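Side-chain contacts in predicted acetamidase/formamidase (Thermoanaerobacter tengcongensis, PDB 3TKK), which probably hydrolyses carbon-nitrogen bonds in linear amides and binds zinc and calcium ions: residues A232-L237 with V241-H246; L215-P220 with A249-K254; K111-D114 with K119-F122; L77-K82 with A178-G183; F14-E19 with I134-V139. All coordinates share one frame; numbering follows the deposited sequence.

Contact 1 (A232-L237 with V241-H246)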
# COMPACT_ATOMS: atom_id res chain seq x y z
N ALA A 232 4.13 -11.62 0.71
CA ALA A 232 5.43 -12.23 0.27
C ALA A 232 6.60 -11.31 0.63
O ALA A 232 6.35 -10.11 0.71
CB ALA A 232 5.45 -12.37 -1.20
N SER A 233 7.87 -11.86 0.68
CA SER A 233 9.00 -11.01 0.99
C SER A 233 10.10 -11.34 -0.01
O SER A 233 10.12 -12.44 -0.50
CB SER A 233 9.48 -11.25 2.48
OG SER A 233 8.32 -11.14 3.38
N ALA A 234 10.94 -10.36 -0.32
CA ALA A 234 12.06 -10.39 -1.26
C ALA A 234 12.93 -9.20 -0.99
O ALA A 234 12.57 -8.28 -0.24
CB ALA A 234 11.56 -10.32 -2.71
N GLU A 235 14.06 -9.20 -1.71
CA GLU A 235 15.03 -8.19 -1.60
C GLU A 235 14.56 -6.85 -2.12
O GLU A 235 15.08 -5.85 -1.65
CB GLU A 235 16.33 -8.56 -2.37
CG GLU A 235 17.34 -9.32 -1.55
CD GLU A 235 17.63 -8.91 -0.02
OE1 GLU A 235 17.33 -7.81 0.48
OE2 GLU A 235 18.24 -9.77 0.69
N SER A 236 13.52 -6.80 -2.95
CA SER A 236 12.87 -5.50 -3.27
C SER A 236 11.44 -5.59 -3.12
O SER A 236 10.90 -6.69 -3.20
CB SER A 236 13.17 -5.17 -4.80
OG SER A 236 12.53 -6.17 -5.58
N LEU A 237 10.79 -4.45 -2.87
CA LEU A 237 9.35 -4.32 -2.85
C LEU A 237 8.71 -4.69 -4.17
O LEU A 237 7.66 -5.32 -4.18
CB LEU A 237 9.04 -2.84 -2.61
CG LEU A 237 7.92 -2.45 -1.72
CD1 LEU A 237 7.61 -3.34 -0.45
CD2 LEU A 237 8.01 -0.98 -1.27
N VAL A 241 6.07 -7.59 -4.43
CA VAL A 241 4.68 -7.38 -4.90
C VAL A 241 4.35 -8.40 -6.03
O VAL A 241 3.26 -9.05 -6.08
CB VAL A 241 4.54 -5.95 -5.51
CG1 VAL A 241 3.34 -5.90 -6.50
CG2 VAL A 241 4.41 -4.86 -4.41
N GLU A 242 5.35 -8.60 -6.90
CA GLU A 242 5.16 -9.55 -7.98
C GLU A 242 4.86 -10.99 -7.45
O GLU A 242 4.01 -11.70 -8.00
CB GLU A 242 6.43 -9.61 -8.91
CG GLU A 242 6.51 -10.94 -9.56
CD GLU A 242 7.94 -11.43 -10.07
OE1 GLU A 242 8.46 -10.78 -10.99
OE2 GLU A 242 8.46 -12.50 -9.52
N ILE A 243 5.56 -11.42 -6.39
CA ILE A 243 5.33 -12.72 -5.86
C ILE A 243 3.91 -12.73 -5.28
O ILE A 243 3.14 -13.68 -5.57
CB ILE A 243 6.34 -13.07 -4.72
CG1 ILE A 243 7.78 -13.32 -5.39
CG2 ILE A 243 5.83 -14.37 -3.96
CD1 ILE A 243 8.97 -13.05 -4.32
N ALA A 244 3.59 -11.79 -4.43
CA ALA A 244 2.22 -11.73 -3.86
C ALA A 244 1.12 -11.84 -4.89
O ALA A 244 0.19 -12.59 -4.66
CB ALA A 244 1.95 -10.52 -2.94
N VAL A 245 1.21 -11.09 -5.97
CA VAL A 245 0.20 -11.15 -7.03
C VAL A 245 0.14 -12.49 -7.69
O VAL A 245 -0.94 -13.02 -7.88
CB VAL A 245 0.52 -10.01 -8.09
CG1 VAL A 245 -0.42 -9.97 -9.33
CG2 VAL A 245 0.40 -8.73 -7.40
N HIS A 246 1.31 -13.06 -8.06
CA HIS A 246 1.31 -14.37 -8.64
C HIS A 246 0.70 -15.44 -7.75
O HIS A 246 0.05 -16.36 -8.28
CB HIS A 246 2.75 -14.82 -9.11
CG HIS A 246 3.23 -14.09 -10.32
ND1 HIS A 246 3.13 -14.61 -11.59
CD2 HIS A 246 3.91 -12.93 -10.45
CE1 HIS A 246 3.60 -13.74 -12.47
NE2 HIS A 246 4.14 -12.75 -11.79

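Contact 2 (L215-P220 with A249-K254). With CA (calcium ion), chain E.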
# COMPACT_ATOMS: atom_id res chain seq x y z
N LEU A 215 -4.94 -28.00 0.81
CA LEU A 215 -4.77 -26.63 0.31
C LEU A 215 -3.27 -26.47 0.09
O LEU A 215 -2.47 -26.88 0.92
CB LEU A 215 -5.31 -25.63 1.34
CG LEU A 215 -4.99 -24.17 1.06
CD1 LEU A 215 -5.73 -23.67 -0.21
CD2 LEU A 215 -5.32 -23.32 2.25
N ASN A 216 -2.87 -25.99 -1.08
CA ASN A 216 -1.46 -25.74 -1.37
C ASN A 216 -1.17 -24.22 -1.23
O ASN A 216 -1.72 -23.44 -1.97
CB ASN A 216 -1.16 -26.16 -2.82
CG ASN A 216 -1.48 -27.60 -3.06
OD1 ASN A 216 -1.42 -28.42 -2.11
ND2 ASN A 216 -1.78 -27.98 -4.33
N LEU A 217 -0.35 -23.77 -0.30
CA LEU A 217 0.07 -22.35 -0.34
C LEU A 217 1.59 -22.31 -0.59
O LEU A 217 2.33 -23.25 -0.17
CB LEU A 217 -0.25 -21.61 0.97
CG LEU A 217 -1.74 -21.45 1.29
CD1 LEU A 217 -2.03 -20.66 2.53
CD2 LEU A 217 -2.33 -20.70 0.09
N LYS A 218 2.09 -21.20 -1.16
CA LYS A 218 3.53 -21.08 -1.30
C LYS A 218 4.09 -20.05 -0.31
O LYS A 218 5.31 -19.94 -0.15
CB LYS A 218 3.92 -20.61 -2.72
CG LYS A 218 3.62 -21.65 -3.75
CD LYS A 218 4.48 -22.80 -3.49
CE LYS A 218 4.36 -23.88 -4.57
NZ LYS A 218 4.39 -23.29 -5.94
N ASN A 219 3.21 -19.27 0.28
CA ASN A 219 3.54 -18.11 1.13
C ASN A 219 2.35 -17.84 2.00
O ASN A 219 1.33 -18.39 1.71
CB ASN A 219 3.78 -16.89 0.28
CG ASN A 219 5.14 -16.85 -0.27
OD1 ASN A 219 6.06 -16.76 0.46
ND2 ASN A 219 5.28 -16.84 -1.55
N PRO A 220 2.45 -16.93 3.00
CA PRO A 220 1.35 -16.88 3.94
C PRO A 220 0.28 -16.07 3.35
O PRO A 220 0.49 -15.30 2.36
CB PRO A 220 1.93 -16.07 5.13
CG PRO A 220 3.41 -16.42 4.99
CD PRO A 220 3.64 -16.26 3.54
N ALA A 249 -2.86 -15.08 -8.01
CA ALA A 249 -3.34 -15.48 -9.34
C ALA A 249 -3.42 -17.05 -9.41
O ALA A 249 -4.33 -17.67 -10.03
CB ALA A 249 -2.42 -14.94 -10.47
N GLU A 250 -2.42 -17.71 -8.86
CA GLU A 250 -2.47 -19.16 -8.78
C GLU A 250 -3.67 -19.68 -7.91
O GLU A 250 -4.30 -20.67 -8.28
CB GLU A 250 -1.08 -19.70 -8.35
CG GLU A 250 -0.99 -21.18 -8.17
CD GLU A 250 -0.79 -21.94 -9.49
OE1 GLU A 250 -0.76 -21.28 -10.58
OE2 GLU A 250 -0.63 -23.21 -9.43
N LEU A 251 -3.98 -19.06 -6.77
CA LEU A 251 -5.15 -19.46 -5.99
C LEU A 251 -6.34 -19.38 -6.90
O LEU A 251 -7.15 -20.29 -6.94
CB LEU A 251 -5.47 -18.60 -4.78
CG LEU A 251 -4.95 -18.99 -3.37
CD1 LEU A 251 -4.56 -20.51 -3.16
CD2 LEU A 251 -3.91 -18.01 -2.78
N PHE A 252 -6.50 -18.28 -7.60
CA PHE A 252 -7.67 -18.13 -8.55
C PHE A 252 -7.63 -19.13 -9.69
O PHE A 252 -8.66 -19.72 -10.08
CB PHE A 252 -7.83 -16.68 -9.08
CG PHE A 252 -8.64 -15.80 -8.16
CD1 PHE A 252 -8.15 -15.41 -6.92
CD2 PHE A 252 -9.91 -15.42 -8.52
CE1 PHE A 252 -8.95 -14.66 -6.02
CE2 PHE A 252 -10.69 -14.64 -7.66
CZ PHE A 252 -10.21 -14.27 -6.44
N LYS A 253 -6.46 -19.36 -10.24
CA LYS A 253 -6.39 -20.27 -11.36
C LYS A 253 -6.83 -21.69 -10.91
O LYS A 253 -7.62 -22.37 -11.54
CB LYS A 253 -4.95 -20.30 -11.84
CG LYS A 253 -4.61 -21.48 -12.74
CD LYS A 253 -3.44 -21.23 -13.67
CE LYS A 253 -2.65 -22.54 -13.90
NZ LYS A 253 -2.13 -22.54 -15.30
N LYS A 254 -6.35 -22.10 -9.76
CA LYS A 254 -6.53 -23.49 -9.31
C LYS A 254 -7.87 -23.75 -8.63
O LYS A 254 -8.21 -24.93 -8.41
CB LYS A 254 -5.36 -23.96 -8.46
CG LYS A 254 -3.99 -23.74 -9.19
CD LYS A 254 -2.93 -24.76 -8.74
CE LYS A 254 -2.74 -25.90 -9.74
NZ LYS A 254 -2.51 -25.24 -11.06
CA CA E . -8.91 -23.23 -13.18
O HOH W 1 -7.66 -23.60 -14.75
O HOH W 2 -9.02 -21.48 -14.54

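Contact 3 (K111-D114 with K119-F122)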
# COMPACT_ATOMS: atom_id res chain seq x y z
N LYS A 111 12.82 5.91 22.64
CA LYS A 111 11.97 6.62 23.54
C LYS A 111 11.01 5.63 24.13
O LYS A 111 10.30 4.91 23.37
CB LYS A 111 11.09 7.59 22.78
CG LYS A 111 10.25 8.49 23.71
CD LYS A 111 9.49 9.44 22.84
CE LYS A 111 9.42 10.72 23.62
NZ LYS A 111 9.30 10.35 25.08
N VAL A 112 10.93 5.61 25.46
CA VAL A 112 9.96 4.69 26.08
C VAL A 112 8.69 5.52 26.24
O VAL A 112 8.80 6.63 26.69
CB VAL A 112 10.45 4.27 27.49
CG1 VAL A 112 9.35 3.58 28.32
CG2 VAL A 112 11.66 3.36 27.36
N VAL A 113 7.53 5.00 25.84
CA VAL A 113 6.26 5.70 25.98
C VAL A 113 5.28 4.93 26.86
O VAL A 113 5.22 3.71 26.82
CB VAL A 113 5.60 5.92 24.62
CG1 VAL A 113 6.44 6.91 23.87
CG2 VAL A 113 5.65 4.63 23.75
N ASP A 114 4.46 5.67 27.60
CA ASP A 114 3.34 5.10 28.32
C ASP A 114 2.22 4.75 27.34
O ASP A 114 2.05 5.37 26.29
CB ASP A 114 2.89 6.09 29.40
CG ASP A 114 3.93 6.27 30.43
OD1 ASP A 114 4.68 5.31 30.72
OD2 ASP A 114 4.04 7.41 30.88
N LYS A 119 -4.26 4.23 24.59
CA LYS A 119 -3.49 5.14 23.70
C LYS A 119 -1.99 5.11 23.89
O LYS A 119 -1.50 5.13 25.03
CB LYS A 119 -4.04 6.58 23.90
CG LYS A 119 -5.40 6.84 23.29
CD LYS A 119 -5.97 8.16 23.75
CE LYS A 119 -6.20 8.13 25.32
NZ LYS A 119 -6.84 9.40 26.05
N VAL A 120 -1.22 5.09 22.80
CA VAL A 120 0.11 5.45 22.86
C VAL A 120 0.29 6.94 23.16
O VAL A 120 -0.11 7.78 22.35
CB VAL A 120 0.83 5.12 21.52
CG1 VAL A 120 2.21 5.48 21.70
CG2 VAL A 120 0.72 3.60 21.22
N ILE A 121 0.84 7.28 24.33
CA ILE A 121 1.18 8.68 24.64
C ILE A 121 2.53 8.99 23.98
O ILE A 121 3.60 8.81 24.60
CB ILE A 121 1.38 8.94 26.12
CG1 ILE A 121 0.07 8.76 26.93
CG2 ILE A 121 1.75 10.43 26.32
CD1 ILE A 121 -1.07 8.32 26.15
N PHE A 122 2.47 9.39 22.72
CA PHE A 122 3.66 9.66 21.89
C PHE A 122 4.39 10.87 22.45
O PHE A 122 5.65 10.90 22.53
CB PHE A 122 3.20 9.89 20.41
CG PHE A 122 4.32 10.18 19.46
CD1 PHE A 122 5.11 9.15 18.98
CD2 PHE A 122 4.66 11.50 19.17
CE1 PHE A 122 6.17 9.40 18.06
CE2 PHE A 122 5.69 11.80 18.34
CZ PHE A 122 6.46 10.73 17.76
O HOH W 3 4.90 8.56 27.05

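Contact 4 (L77-K82 with A178-G183)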
# COMPACT_ATOMS: atom_id res chain seq x y z
N LEU A 77 -1.21 -24.43 7.98
CA LEU A 77 -1.70 -24.17 9.37
C LEU A 77 -2.45 -22.89 9.44
O LEU A 77 -1.89 -21.84 9.08
CB LEU A 77 -0.56 -24.06 10.33
CG LEU A 77 -0.76 -23.81 11.82
CD1 LEU A 77 -1.18 -25.18 12.40
CD2 LEU A 77 0.58 -23.34 12.48
N LYS A 78 -3.68 -22.96 9.96
CA LYS A 78 -4.49 -21.77 10.18
C LYS A 78 -4.46 -21.35 11.67
O LYS A 78 -4.59 -22.20 12.54
CB LYS A 78 -5.92 -22.06 9.72
CG LYS A 78 -6.99 -21.04 10.24
CD LYS A 78 -8.42 -21.50 9.73
CE LYS A 78 -9.46 -21.04 10.76
NZ LYS A 78 -10.83 -21.32 10.19
N VAL A 79 -4.17 -20.04 11.88
CA VAL A 79 -3.94 -19.50 13.19
C VAL A 79 -4.94 -18.34 13.33
O VAL A 79 -4.88 -17.31 12.66
CB VAL A 79 -2.49 -19.01 13.40
CG1 VAL A 79 -2.32 -18.42 14.87
CG2 VAL A 79 -1.42 -20.04 12.95
N LYS A 80 -5.91 -18.53 14.17
CA LYS A 80 -6.91 -17.49 14.40
C LYS A 80 -6.40 -16.63 15.55
O LYS A 80 -6.28 -17.14 16.72
CB LYS A 80 -8.25 -18.18 14.74
CG LYS A 80 -9.38 -17.18 14.94
CD LYS A 80 -10.77 -17.90 15.25
CE LYS A 80 -11.29 -18.78 14.12
NZ LYS A 80 -10.38 -19.97 13.97
N ILE A 81 -6.17 -15.31 15.29
CA ILE A 81 -5.79 -14.33 16.32
C ILE A 81 -7.09 -13.79 17.00
O ILE A 81 -7.83 -12.99 16.40
CB ILE A 81 -5.03 -13.18 15.71
CG1 ILE A 81 -3.84 -13.72 14.82
CG2 ILE A 81 -4.48 -12.28 16.89
CD1 ILE A 81 -3.02 -14.70 15.63
N LYS A 82 -7.34 -14.20 18.23
CA LYS A 82 -8.58 -13.82 18.92
C LYS A 82 -8.37 -12.59 19.76
O LYS A 82 -9.19 -11.75 19.75
CB LYS A 82 -9.04 -15.01 19.73
CG LYS A 82 -9.43 -16.20 18.78
CD LYS A 82 -10.26 -17.16 19.60
CE LYS A 82 -10.41 -18.51 18.89
NZ LYS A 82 -11.38 -19.35 19.70
N ALA A 178 4.54 -28.44 12.14
CA ALA A 178 4.65 -27.05 11.68
C ALA A 178 5.65 -26.25 12.52
O ALA A 178 6.32 -25.45 11.96
CB ALA A 178 3.20 -26.32 11.70
N LEU A 179 5.60 -26.30 13.86
CA LEU A 179 6.49 -25.47 14.74
C LEU A 179 6.19 -23.96 14.64
O LEU A 179 6.96 -23.13 14.06
CB LEU A 179 7.97 -25.75 14.43
CG LEU A 179 8.38 -27.26 14.68
CD1 LEU A 179 9.86 -27.50 14.35
CD2 LEU A 179 8.20 -27.91 16.13
N LEU A 180 5.12 -23.59 15.28
CA LEU A 180 4.69 -22.21 15.22
C LEU A 180 5.36 -21.42 16.29
O LEU A 180 5.46 -21.93 17.42
CB LEU A 180 3.21 -22.18 15.40
CG LEU A 180 2.50 -20.80 15.60
CD1 LEU A 180 2.43 -19.98 14.21
CD2 LEU A 180 1.15 -21.02 16.05
N ALA A 181 5.82 -20.20 15.99
CA ALA A 181 6.33 -19.29 17.08
C ALA A 181 5.92 -17.84 16.68
O ALA A 181 5.67 -17.55 15.48
CB ALA A 181 7.78 -19.34 17.31
N LEU A 182 5.70 -17.04 17.72
CA LEU A 182 5.25 -15.60 17.54
C LEU A 182 5.90 -14.62 18.52
O LEU A 182 6.28 -14.95 19.65
CB LEU A 182 3.74 -15.43 17.36
CG LEU A 182 2.95 -15.83 18.69
CD1 LEU A 182 1.62 -15.33 18.76
CD2 LEU A 182 2.78 -17.29 18.61
N GLY A 183 6.04 -13.40 18.12
CA GLY A 183 6.44 -12.41 19.08
C GLY A 183 6.37 -11.03 18.41
O GLY A 183 5.68 -10.86 17.46

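Contact 5 (F14-E19 with I134-V139)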
# COMPACT_ATOMS: atom_id res chain seq x y z
N PHE A 14 15.27 -17.72 18.65
CA PHE A 14 15.75 -16.54 17.97
C PHE A 14 15.76 -16.76 16.44
O PHE A 14 15.95 -15.84 15.69
CB PHE A 14 17.20 -16.20 18.52
CG PHE A 14 17.12 -15.61 19.93
CD1 PHE A 14 16.66 -14.29 20.11
CD2 PHE A 14 17.34 -16.42 21.05
CE1 PHE A 14 16.53 -13.76 21.37
CE2 PHE A 14 17.18 -15.94 22.33
CZ PHE A 14 16.78 -14.58 22.52
N ALA A 15 15.64 -18.01 15.98
CA ALA A 15 15.58 -18.23 14.54
C ALA A 15 14.54 -19.29 14.31
O ALA A 15 14.40 -20.16 15.18
CB ALA A 15 17.01 -18.73 14.02
N PHE A 16 13.83 -19.26 13.17
CA PHE A 16 12.82 -20.35 12.87
C PHE A 16 13.59 -21.51 12.30
O PHE A 16 14.35 -21.32 11.32
CB PHE A 16 11.73 -19.85 11.91
CG PHE A 16 10.77 -18.93 12.56
CD1 PHE A 16 11.12 -17.62 12.86
CD2 PHE A 16 9.49 -19.39 12.95
CE1 PHE A 16 10.14 -16.74 13.54
CE2 PHE A 16 8.54 -18.57 13.60
CZ PHE A 16 8.91 -17.25 13.93
N SER A 17 13.53 -22.68 12.94
CA SER A 17 14.41 -23.75 12.46
C SER A 17 13.70 -25.04 12.76
O SER A 17 13.06 -25.19 13.81
CB SER A 17 15.78 -23.72 13.17
OG SER A 17 16.45 -24.98 12.90
N LYS A 18 13.83 -25.99 11.85
CA LYS A 18 13.20 -27.31 12.05
C LYS A 18 13.82 -28.04 13.22
O LYS A 18 13.25 -29.03 13.70
CB LYS A 18 13.38 -28.20 10.82
CG LYS A 18 14.84 -28.53 10.51
CD LYS A 18 14.87 -29.55 9.37
CE LYS A 18 16.13 -29.39 8.60
NZ LYS A 18 17.20 -30.36 9.26
N GLU A 19 14.99 -27.56 13.64
CA GLU A 19 15.82 -28.20 14.70
C GLU A 19 15.40 -27.79 16.12
O GLU A 19 15.81 -28.45 17.08
CB GLU A 19 17.29 -27.87 14.52
CG GLU A 19 17.82 -28.32 13.14
CD GLU A 19 17.74 -29.85 13.01
OE1 GLU A 19 18.09 -30.54 13.98
OE2 GLU A 19 17.33 -30.39 11.96
N ILE A 134 0.79 -8.30 15.44
CA ILE A 134 1.83 -9.23 15.77
C ILE A 134 2.85 -9.05 14.62
O ILE A 134 2.45 -9.28 13.44
CB ILE A 134 1.34 -10.72 15.82
CG1 ILE A 134 0.25 -10.92 16.97
CG2 ILE A 134 2.70 -11.61 15.84
CD1 ILE A 134 -0.75 -12.08 16.81
N GLY A 135 4.08 -8.67 14.91
CA GLY A 135 5.07 -8.45 13.85
C GLY A 135 5.77 -9.72 13.35
O GLY A 135 6.10 -9.83 12.17
N VAL A 136 6.07 -10.67 14.27
CA VAL A 136 6.85 -11.88 13.94
C VAL A 136 5.85 -13.05 14.21
O VAL A 136 5.33 -13.23 15.34
CB VAL A 136 8.00 -11.98 14.85
CG1 VAL A 136 8.61 -13.41 14.89
CG2 VAL A 136 9.18 -11.01 14.36
N ILE A 137 5.60 -13.87 13.20
CA ILE A 137 4.79 -15.04 13.45
C ILE A 137 5.02 -15.96 12.26
O ILE A 137 5.11 -15.49 11.11
CB ILE A 137 3.30 -14.80 13.57
CG1 ILE A 137 2.61 -16.16 13.70
CG2 ILE A 137 2.75 -13.95 12.33
CD1 ILE A 137 0.96 -15.82 14.28
N GLY A 138 5.29 -17.24 12.55
CA GLY A 138 5.74 -18.14 11.47
C GLY A 138 5.84 -19.58 11.91
O GLY A 138 5.67 -19.91 13.10
N VAL A 139 6.18 -20.44 10.97
CA VAL A 139 6.49 -21.82 11.24
C VAL A 139 7.92 -22.09 10.75
O VAL A 139 8.55 -21.22 10.20
CB VAL A 139 5.54 -22.70 10.40
CG1 VAL A 139 4.08 -22.38 10.73
CG2 VAL A 139 5.84 -22.45 8.78

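Contact 1 (A232-L237 with V241-H246)
Leu237 and Val241 meet through a flat peptide group: Leu237 O accepts the N-H of Val241 at 2.8 Å, the donor tilted 24° from the carbonyl plane, and no aromatic ring takes part in the contact. The two residues stand four apart, so this is the first-turn bond of helix 237-255, which follows strand 227-234 and folds back over it as a strand-helix unit. The axes of strand 232-234 and helix 241-246 run at 150°, nearly antiparallel, and approach to 7.1 Å. Beside the carbonyl, Val241 CG2, set anti to its own carbonyl carbon, lies 3.3 Å from Leu237 O, so a methyl flanks the oxygen that the N-H engages. Ser236 caps the helix start, its OG bonded to Lys239 N. Farther back, Ile243 points its two branches at different strand residues. Its CD1 reaches Ala234, 4.1 Å from Ala234 CB, where it also passes Ser233 O. The small alanines allow the helix to come close: Ala244 CB sits 4.3 Å from Ala232 CB. Strand 283-290 pairs with this strand through Ala232 and Ala234. The tightest carbon pair is Ala232 CB to Ile243 CG2 at 3.4 Å, closer than usual van der Waals contact.

Contact 2 (L215-P220 with A249-K254)
Leu251 and Leu217 carry this contact, with smaller shares from Asn216 and Leu215; it joins helix 237-255 to the irregular loop between strands 203-212 and 221-223, a helix-on-loop packing with no hydrogen bond between the two segments. All the close approaches converge on one methyl. Leu251 CD1 lies 3.9 Å from Leu217 CD2, and the two side chains cross obliquely, so they meet methyl to methyl without running alongside each other. Leu251 CD1 is also 4.5 Å from Leu215 CD1, so it faces the loop with both leucine methyls on one side of it. The backbone oxygen Asn216 O is 4.3 Å from Leu251 CD1. Leu217 reaches the helix with CG turned anti to the carbonyl carbon (chi1 -66°), although its CB does not aim there. The nearest pair of CA atoms, Leu217 and Leu251, is 8.2 Å apart, which fits contact through side-chain ends. Leu217 also packs on Tyr170 and Pro172 of strand 168-172, and Leu215 on Phe301, so the apolar packing continues beyond the helix. On the helix, Phe252 sets its ring edge-to-face with Phe267. Near the C-terminal end of the helix a calcium ion is held by Thr256 O, two waters and Lys253 O, the last at 2.3 Å.

Contact 3 (K111-D114 with K119-F122)
Val113 faces the second strand with both of its methyls, and they meet different things. CG2, lodged between the backbone N and the carbonyl carbon (chi1 of the residue -69°), reaches Val120 CG1 at 4.1 Å, the two valines approaching at a slant. Val113 CG1 is turned instead onto the backbone, 3.5 Å from Ile121 O. One branch thus makes an apolar contact while the other lies against a carbonyl oxygen. Lys111, two residues back along the strand, sends its chain the same way and bends at its last two torsions, bringing CE to 3.9 Å from Phe122 O. Ile121 presents its CB at 3.6 Å from Asp114 O.

These residues belong to the beta hairpin of strands 108-116 and 119-121, whose short segments run at 135° to each other, N-to-C, far from exactly antiparallel. Asp114 and Ile121 have the closest CA atoms. Ile121 N gives a direct hydrogen bond to Asp114 O at 3.0 Å, with an angle of 160° at the hydrogen, but the return link is made by a water: it accepts from Asp114 N and donates to Ile121 O at 2.8 Å. Ile121 is also the centre of an inverse gamma turn, in which Phe122 N bonds weakly to Val120 O; the turn falls at the residue whose O holds the water. Val113 and Val120 both pack on Val199, and Val120 also on Ala187, beside zinc ligand His186.

Chemically, then, these two segments are joined by one direct bond, a water that satisfies both remaining backbone groups of the pair, and a small valine contact on the side toward the zinc region.

Contact 4 (L77-K82 with A178-G183)
Leu77 CD2 is the hub of the first shell: it lies 4.0 Å from Ala178 CB and 4.1 Å from Leu180 CB, one methyl touching two residues of the facing segment. Leu77 and Leu180 cross at about a right angle, and so the end of one side chain meets the base of the other. Val79 approaches differently. It and Leu180 reach toward each other tip to tip, with Val79 CG2 at 4.1 Å from Leu180 CD1 and at the same distance from CD2, so the valine methyl is set against the fork of the leucine. Leu180 can serve both partners because its CG stands anti to the backbone N (chi1 171°), carrying the fork past Leu77 toward Val79.

No hydrogen bond joins the segments, and their nearest CA atoms, in Leu77 and Ala178, are 7.3 Å apart. They belong to two different sheets packed face to face, one through strand 76-86 and the other through strand 180-186. In the second shell, strand 76-86 is fixed between its neighbours by backbone bonds such as Leu77 with Phe171 and Lys78 with Glu210. Phe171 and Leu207 flank Val79, Val209 flanks Leu180, and Val68 and Val139 flank Leu77. Farther along the strand, Lys82 turns its amine to Glu31 and Glu208 in salt bridges.

With every touching group an alkyl carbon at 4.0 Å or more, the join depends on shape and on exclusion of water from buried aliphatic surface; the directional bonds lie within the sheets, and no polar pair is found between these two segments.

Contact 5 (F14-E19 with I134-V139)
Phe16 is the tightly packed centre of this contact, set with its ring against strand 133-138. Val136 CG1 comes to the ring edge in the ring plane, 3.9 Å from Phe16 CE1, and the two side chains approach at a slant. Farther round the rim, Gly138 O lies near the plane at 3.2 Å from Phe16 CE2, a carbonyl oxygen against an aromatic C-H edge. Val139 O comes in obliquely, 3.4 Å from Phe16 CD2. The ring reaches the strand because CG stands anti to the carbonyl carbon (chi1 -73°). Gly138 matters to the fit: a beta carbon built on it would fall 3.2 Å from Phe16 CE2, a tight fit. Ala181 of strand 180-186, Pro141 and His154 close in from elsewhere, the His154 ring at about 55° to that of Phe16. Putting an alanine at Phe16 would probably open a gap between the two strands beside Val136 and Gly138 and deprive the Val136 methyl of its aromatic partner.

The loose side begins one residue later, where the chain makes no contact with the strand. Ser17 OG accepts from Glu19 N at 3.1 Å, an ST turn, and Lys18 NZ pairs with Glu19 OE2 at 2.7 Å on the anti side of the carboxylate. These links lie within 17-19; Lys18 also makes a long, weak ion pair with Glu143, and Glu19 is exposed.

The packed part is consistent with a second-shell wall of the metal site: Gly135, where strand 133-138 turns a corner, bonds through its backbone to calcium ligands Asp159 and Asp184, and the Val136 side chain lies about 5 Å from the calcium ion and about 7 Å from the zinc ion.

In the fold
Contacts 4 and 5 form the closest pair, their centres 10 Å apart: strands 133-138 and 180-186 are neighbours in one sheet, with probable hydrogen bonds from Gly183 N to Val136 O and from Ala181 N to Gly138 O, both 2.9 Å. Strand 180-186 goes on to Asp184 and His186; contact 5 approaches the calcium and zinc ions, while contact 4 lies behind it, away from the site. Contact 3 lies about 28 Å from either centre, with Val113 about 12 Å from zinc. Contacts 1 and 2 share helix 237-255, their centres 14 Å apart, and touch where Ile243 CG2 meets Asn219 ND2 at 3.5 Å. Contact 2 carries a separate calcium, remote from the zinc site.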